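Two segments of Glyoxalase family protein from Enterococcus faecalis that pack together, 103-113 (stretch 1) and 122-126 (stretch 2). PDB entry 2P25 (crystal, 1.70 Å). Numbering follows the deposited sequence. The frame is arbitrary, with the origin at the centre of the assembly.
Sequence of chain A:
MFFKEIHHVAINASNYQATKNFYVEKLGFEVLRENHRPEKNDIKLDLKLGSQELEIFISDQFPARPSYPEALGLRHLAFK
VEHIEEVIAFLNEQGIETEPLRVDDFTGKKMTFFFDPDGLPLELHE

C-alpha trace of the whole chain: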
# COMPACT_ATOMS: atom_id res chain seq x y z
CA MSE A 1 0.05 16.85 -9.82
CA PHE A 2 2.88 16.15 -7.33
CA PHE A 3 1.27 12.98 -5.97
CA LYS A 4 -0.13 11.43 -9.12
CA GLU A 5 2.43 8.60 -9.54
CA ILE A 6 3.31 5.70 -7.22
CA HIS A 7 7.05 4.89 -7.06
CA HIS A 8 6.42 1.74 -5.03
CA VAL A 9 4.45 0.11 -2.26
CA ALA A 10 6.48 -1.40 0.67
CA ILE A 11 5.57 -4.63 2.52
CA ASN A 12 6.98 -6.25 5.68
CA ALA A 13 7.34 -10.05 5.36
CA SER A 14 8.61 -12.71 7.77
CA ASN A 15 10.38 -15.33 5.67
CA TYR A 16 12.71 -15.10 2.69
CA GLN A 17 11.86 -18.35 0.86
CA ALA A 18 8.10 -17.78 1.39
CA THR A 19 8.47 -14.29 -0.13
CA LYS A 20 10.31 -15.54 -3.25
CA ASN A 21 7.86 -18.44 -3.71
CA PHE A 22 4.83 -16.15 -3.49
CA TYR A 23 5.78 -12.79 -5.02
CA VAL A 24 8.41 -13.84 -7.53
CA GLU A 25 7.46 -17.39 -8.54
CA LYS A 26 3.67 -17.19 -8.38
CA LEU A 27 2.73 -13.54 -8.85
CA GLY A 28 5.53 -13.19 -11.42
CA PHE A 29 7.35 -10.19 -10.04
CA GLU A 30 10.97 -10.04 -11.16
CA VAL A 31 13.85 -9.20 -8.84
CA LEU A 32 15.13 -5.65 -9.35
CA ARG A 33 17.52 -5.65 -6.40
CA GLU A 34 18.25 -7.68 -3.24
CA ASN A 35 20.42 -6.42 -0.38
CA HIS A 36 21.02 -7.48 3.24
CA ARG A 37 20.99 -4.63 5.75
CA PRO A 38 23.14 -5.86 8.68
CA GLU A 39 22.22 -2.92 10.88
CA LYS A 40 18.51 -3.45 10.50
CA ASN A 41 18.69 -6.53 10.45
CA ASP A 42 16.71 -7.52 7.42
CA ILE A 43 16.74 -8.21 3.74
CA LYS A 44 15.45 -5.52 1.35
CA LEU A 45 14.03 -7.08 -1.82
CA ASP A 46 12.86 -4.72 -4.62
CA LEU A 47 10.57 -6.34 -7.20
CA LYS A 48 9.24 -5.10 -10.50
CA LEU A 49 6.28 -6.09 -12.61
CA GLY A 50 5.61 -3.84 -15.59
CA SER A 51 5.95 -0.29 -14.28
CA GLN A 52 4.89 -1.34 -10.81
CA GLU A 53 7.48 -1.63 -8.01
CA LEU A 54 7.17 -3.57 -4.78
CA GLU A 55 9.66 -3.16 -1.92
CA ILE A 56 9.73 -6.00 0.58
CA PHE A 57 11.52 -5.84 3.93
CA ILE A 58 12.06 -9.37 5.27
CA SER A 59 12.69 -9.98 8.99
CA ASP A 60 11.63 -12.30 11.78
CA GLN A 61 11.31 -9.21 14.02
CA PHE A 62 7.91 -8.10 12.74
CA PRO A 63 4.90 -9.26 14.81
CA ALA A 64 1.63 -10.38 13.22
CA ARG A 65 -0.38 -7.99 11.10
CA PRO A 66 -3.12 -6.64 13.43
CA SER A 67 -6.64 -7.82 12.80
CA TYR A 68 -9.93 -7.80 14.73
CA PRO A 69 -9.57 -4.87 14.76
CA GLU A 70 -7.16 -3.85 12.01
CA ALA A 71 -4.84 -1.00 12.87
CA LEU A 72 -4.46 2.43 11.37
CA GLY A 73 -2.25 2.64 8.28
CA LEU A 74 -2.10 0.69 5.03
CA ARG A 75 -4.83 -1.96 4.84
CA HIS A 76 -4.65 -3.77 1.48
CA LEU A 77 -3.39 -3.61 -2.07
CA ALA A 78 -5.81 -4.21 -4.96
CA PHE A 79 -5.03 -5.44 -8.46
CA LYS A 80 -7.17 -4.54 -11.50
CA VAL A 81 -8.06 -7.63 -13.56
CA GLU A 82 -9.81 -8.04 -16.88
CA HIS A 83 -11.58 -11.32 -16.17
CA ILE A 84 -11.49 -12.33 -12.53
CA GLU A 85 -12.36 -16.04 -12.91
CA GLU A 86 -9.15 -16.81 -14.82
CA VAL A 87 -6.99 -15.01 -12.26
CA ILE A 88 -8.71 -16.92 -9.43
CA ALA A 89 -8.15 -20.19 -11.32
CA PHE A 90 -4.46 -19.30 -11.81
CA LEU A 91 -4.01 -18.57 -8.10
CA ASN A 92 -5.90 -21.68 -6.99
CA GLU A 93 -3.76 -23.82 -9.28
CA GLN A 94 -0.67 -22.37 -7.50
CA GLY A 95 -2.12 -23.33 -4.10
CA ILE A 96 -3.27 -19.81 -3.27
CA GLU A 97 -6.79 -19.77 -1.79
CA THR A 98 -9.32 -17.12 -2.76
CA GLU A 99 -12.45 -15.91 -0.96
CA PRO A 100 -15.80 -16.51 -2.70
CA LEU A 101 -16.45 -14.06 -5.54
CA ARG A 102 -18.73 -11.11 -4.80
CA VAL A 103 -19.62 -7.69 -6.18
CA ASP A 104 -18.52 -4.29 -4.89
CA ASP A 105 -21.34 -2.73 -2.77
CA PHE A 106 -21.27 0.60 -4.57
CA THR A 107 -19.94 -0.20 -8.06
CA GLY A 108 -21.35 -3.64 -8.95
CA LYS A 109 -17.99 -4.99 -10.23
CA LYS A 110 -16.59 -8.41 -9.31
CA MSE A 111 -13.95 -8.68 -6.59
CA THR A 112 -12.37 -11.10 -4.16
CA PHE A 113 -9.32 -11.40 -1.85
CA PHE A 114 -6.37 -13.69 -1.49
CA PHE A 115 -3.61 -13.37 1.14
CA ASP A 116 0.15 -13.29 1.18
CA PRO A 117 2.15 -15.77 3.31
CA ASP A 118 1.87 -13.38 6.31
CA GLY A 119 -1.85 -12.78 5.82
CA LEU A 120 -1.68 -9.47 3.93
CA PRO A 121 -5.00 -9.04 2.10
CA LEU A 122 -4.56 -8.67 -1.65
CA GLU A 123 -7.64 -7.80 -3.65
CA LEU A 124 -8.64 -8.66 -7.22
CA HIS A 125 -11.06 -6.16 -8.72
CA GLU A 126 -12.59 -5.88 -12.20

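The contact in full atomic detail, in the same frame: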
# COMPACT_ATOMS: atom_id res chain seq x y z
N VAL A 103 -19.63 -8.97 -5.49
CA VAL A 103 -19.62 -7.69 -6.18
C VAL A 103 -19.44 -6.54 -5.20
O VAL A 103 -19.86 -6.61 -4.04
CB VAL A 103 -20.90 -7.48 -7.03
CG1 VAL A 103 -20.98 -8.53 -8.15
CG2 VAL A 103 -22.14 -7.51 -6.16
N ASP A 104 -18.78 -5.49 -5.68
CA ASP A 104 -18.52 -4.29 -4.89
C ASP A 104 -19.86 -3.62 -4.56
O ASP A 104 -20.70 -3.44 -5.44
CB ASP A 104 -17.60 -3.36 -5.71
CG ASP A 104 -16.81 -2.39 -4.84
OD1 ASP A 104 -17.10 -2.27 -3.63
OD2 ASP A 104 -15.88 -1.73 -5.38
N ASP A 105 -20.06 -3.27 -3.28
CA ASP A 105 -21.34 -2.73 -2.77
C ASP A 105 -21.83 -1.52 -3.55
O ASP A 105 -23.04 -1.33 -3.73
CB ASP A 105 -21.23 -2.31 -1.30
CG ASP A 105 -20.78 -3.44 -0.39
OD1 ASP A 105 -20.92 -4.63 -0.76
OD2 ASP A 105 -20.30 -3.13 0.73
N PHE A 106 -20.90 -0.69 -3.99
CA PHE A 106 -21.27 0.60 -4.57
C PHE A 106 -21.01 0.71 -6.06
O PHE A 106 -21.55 1.61 -6.71
CB PHE A 106 -20.63 1.74 -3.77
CG PHE A 106 -20.85 1.64 -2.30
CD1 PHE A 106 -22.10 1.92 -1.75
CD2 PHE A 106 -19.83 1.21 -1.45
CE1 PHE A 106 -22.32 1.79 -0.38
CE2 PHE A 106 -20.04 1.09 -0.07
CZ PHE A 106 -21.29 1.38 0.46
N THR A 107 -20.23 -0.22 -6.62
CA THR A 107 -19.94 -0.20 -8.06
C THR A 107 -20.54 -1.35 -8.88
O THR A 107 -20.74 -1.21 -10.09
CB THR A 107 -18.42 -0.08 -8.36
OG1 THR A 107 -17.76 -1.33 -8.07
CG2 THR A 107 -17.80 1.03 -7.52
N GLY A 108 -20.83 -2.48 -8.24
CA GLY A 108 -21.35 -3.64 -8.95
C GLY A 108 -20.32 -4.50 -9.69
O GLY A 108 -20.70 -5.43 -10.41
N LYS A 109 -19.03 -4.20 -9.55
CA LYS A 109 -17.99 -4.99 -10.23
C LYS A 109 -17.49 -6.13 -9.36
O LYS A 109 -17.49 -6.03 -8.13
CB LYS A 109 -16.83 -4.11 -10.71
CG LYS A 109 -17.26 -3.23 -11.90
CD LYS A 109 -16.12 -2.42 -12.46
CE LYS A 109 -16.62 -1.53 -13.60
NZ LYS A 109 -15.74 -0.34 -13.82
N LYS A 110 -17.07 -7.21 -10.01
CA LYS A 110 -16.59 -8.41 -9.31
C LYS A 110 -15.29 -8.19 -8.59
O LYS A 110 -14.40 -7.52 -9.09
CB LYS A 110 -16.39 -9.57 -10.28
CG LYS A 110 -17.68 -10.16 -10.80
CD LYS A 110 -17.39 -11.08 -11.98
CE LYS A 110 -18.65 -11.61 -12.59
NZ LYS A 110 -18.33 -12.47 -13.75
N MSE A 111 -15.16 -8.81 -7.42
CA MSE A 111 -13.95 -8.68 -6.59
C MSE A 111 -13.83 -9.88 -5.67
O MSE A 111 -14.81 -10.57 -5.39
CB MSE A 111 -14.00 -7.40 -5.74
CG MSE A 111 -15.22 -7.35 -4.88
SE MSE A 111 -15.21 -5.81 -3.70
CE MSE A 111 -13.90 -6.47 -2.38
N THR A 112 -12.60 -10.15 -5.23
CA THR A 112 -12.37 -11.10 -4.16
C THR A 112 -10.98 -10.77 -3.56
O THR A 112 -10.29 -9.85 -4.03
CB THR A 112 -12.42 -12.56 -4.65
OG1 THR A 112 -12.40 -13.44 -3.49
CG2 THR A 112 -11.21 -12.89 -5.57
N PHE A 113 -10.61 -11.54 -2.54
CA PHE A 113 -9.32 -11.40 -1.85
C PHE A 113 -8.58 -12.72 -1.81
O PHE A 113 -9.18 -13.80 -1.72
CB PHE A 113 -9.51 -10.95 -0.39
CG PHE A 113 -9.82 -9.49 -0.22
CD1 PHE A 113 -8.79 -8.57 -0.03
CD2 PHE A 113 -11.13 -9.05 -0.26
CE1 PHE A 113 -9.09 -7.20 0.15
CE2 PHE A 113 -11.45 -7.68 -0.09
CZ PHE A 113 -10.44 -6.76 0.10
N LEU A 122 -4.83 -9.14 -0.30
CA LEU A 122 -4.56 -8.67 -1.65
C LEU A 122 -5.86 -8.84 -2.41
O LEU A 122 -6.42 -9.94 -2.46
CB LEU A 122 -3.42 -9.47 -2.28
CG LEU A 122 -2.08 -9.34 -1.53
CD1 LEU A 122 -1.05 -10.34 -2.09
CD2 LEU A 122 -1.57 -7.89 -1.72
N GLU A 123 -6.35 -7.75 -2.97
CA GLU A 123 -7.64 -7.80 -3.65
C GLU A 123 -7.50 -7.95 -5.16
O GLU A 123 -6.58 -7.39 -5.76
CB GLU A 123 -8.39 -6.53 -3.32
CG GLU A 123 -9.85 -6.49 -3.73
CD GLU A 123 -10.43 -5.10 -3.54
OE1 GLU A 123 -10.50 -4.63 -2.40
OE2 GLU A 123 -10.75 -4.43 -4.54
N LEU A 124 -8.44 -8.68 -5.77
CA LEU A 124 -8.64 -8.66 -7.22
C LEU A 124 -9.94 -7.92 -7.49
O LEU A 124 -10.96 -8.17 -6.83
CB LEU A 124 -8.77 -10.10 -7.75
CG LEU A 124 -7.61 -11.08 -7.54
CD1 LEU A 124 -7.98 -12.47 -8.10
CD2 LEU A 124 -6.35 -10.55 -8.19
N HIS A 125 -9.90 -6.98 -8.44
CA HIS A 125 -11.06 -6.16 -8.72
C HIS A 125 -11.18 -5.93 -10.23
O HIS A 125 -10.21 -5.54 -10.86
CB HIS A 125 -10.89 -4.82 -8.00
CG HIS A 125 -12.15 -4.04 -7.83
ND1 HIS A 125 -12.88 -3.54 -8.89
CD2 HIS A 125 -12.80 -3.63 -6.71
CE1 HIS A 125 -13.93 -2.88 -8.44
NE2 HIS A 125 -13.90 -2.92 -7.12
N GLU A 126 -12.36 -6.17 -10.79
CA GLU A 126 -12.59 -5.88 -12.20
C GLU A 126 -12.79 -4.38 -12.48
O GLU A 126 -12.93 -3.58 -11.54
CB GLU A 126 -13.76 -6.70 -12.71
CG GLU A 126 -13.38 -8.17 -12.93
CD GLU A 126 -14.37 -8.96 -13.78
OE1 GLU A 126 -15.49 -8.46 -14.07
OE2 GLU A 126 -14.02 -10.10 -14.16
O HOH W 1 -17.38 -7.05 -12.75
O HOH W 2 -15.94 -11.93 -15.03

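Residues 110-113 and 122-125 form two neighbouring antiparallel strands. Their axes come within 4.6 Å and their directions differ by 164°. Thr-112 and Leu-124 are the hydrogen-bonded pair. Thr-112 N donates to Leu-124 O at 3.0 Å, and Leu-124 N donates to Thr-112 O at 2.8 Å. The next rung is single: Glu-126 N donates to Lys-110 O at 3.0 Å, and the bond is nearly straight. This rung ties the C-terminal residue of the chain to the start of the first strand.

In the non-hydrogen-bonded pairs, Met-111 CA lies 4.4 Å from His-125 CA and Phe-113 CA lies 4.4 Å from Glu-123 CA, against 5.4 Å between Thr-112 CA and Leu-124 CA. The close approach brings CA-H groups to carbonyls. Met-111 CA lies 3.0 Å from Leu-124 O, and Phe-113 CA lies 3.3 Å from Leu-122 O.

Ahead of the first strand the chain makes a turn. Asp-104 N donates to Lys-109 O at 2.8 Å, and Gly-108 N donates to Asp-104 O at 3.0 Å. Gly-108 has a positive phi, and at its backbone angles a CB would be jammed against the carbonyl O of Thr-107.

The turn places Asp-104 at the edge of the His-125 ring. His-125 NE2 donates to Asp-104 OD2 at 2.9 Å, with an angle of 178° at the hydrogen. The other ring nitrogen is also used: His-125 ND1 donates to Glu-126 O at 2.7 Å. The imidazole is thus held at both nitrogens, and one of these bonds crosses to the other stretch. Lys-110 O lies over one face of the ring. Met-111, a selenomethionine, sits obliquely to it, with Met-111 SE 5.2 Å from the centroid of the His-125 ring.

Met-111, Phe-113, Glu-123 and His-125 share one face of the sheet. Glu-123 CB packs over the Phe-113 ring, 4.0 Å from its centroid, in a CH-pi contact. Further out, Glu-123 OE1 approaches Phe-113 CZ at 3.3 Å. Thr-112 and Leu-124 point to the opposite face, where Thr-112 CG2 meets Leu-124 CD1 at 4.1 Å.

Lys-110 and Glu-126 are linked by water as well as by backbone. One water accepts from Lys-110 N at 2.8 Å and donates to Glu-126 OE1 at 2.7 Å. A second accepts from Lys-110 NZ at 2.8 Å and donates to Glu-126 OE2 at 2.8 Å. Beside them, Lys-109 lays its aliphatic chain near the terminus, with Lys-109 CD 3.5 Å from Glu-126 O.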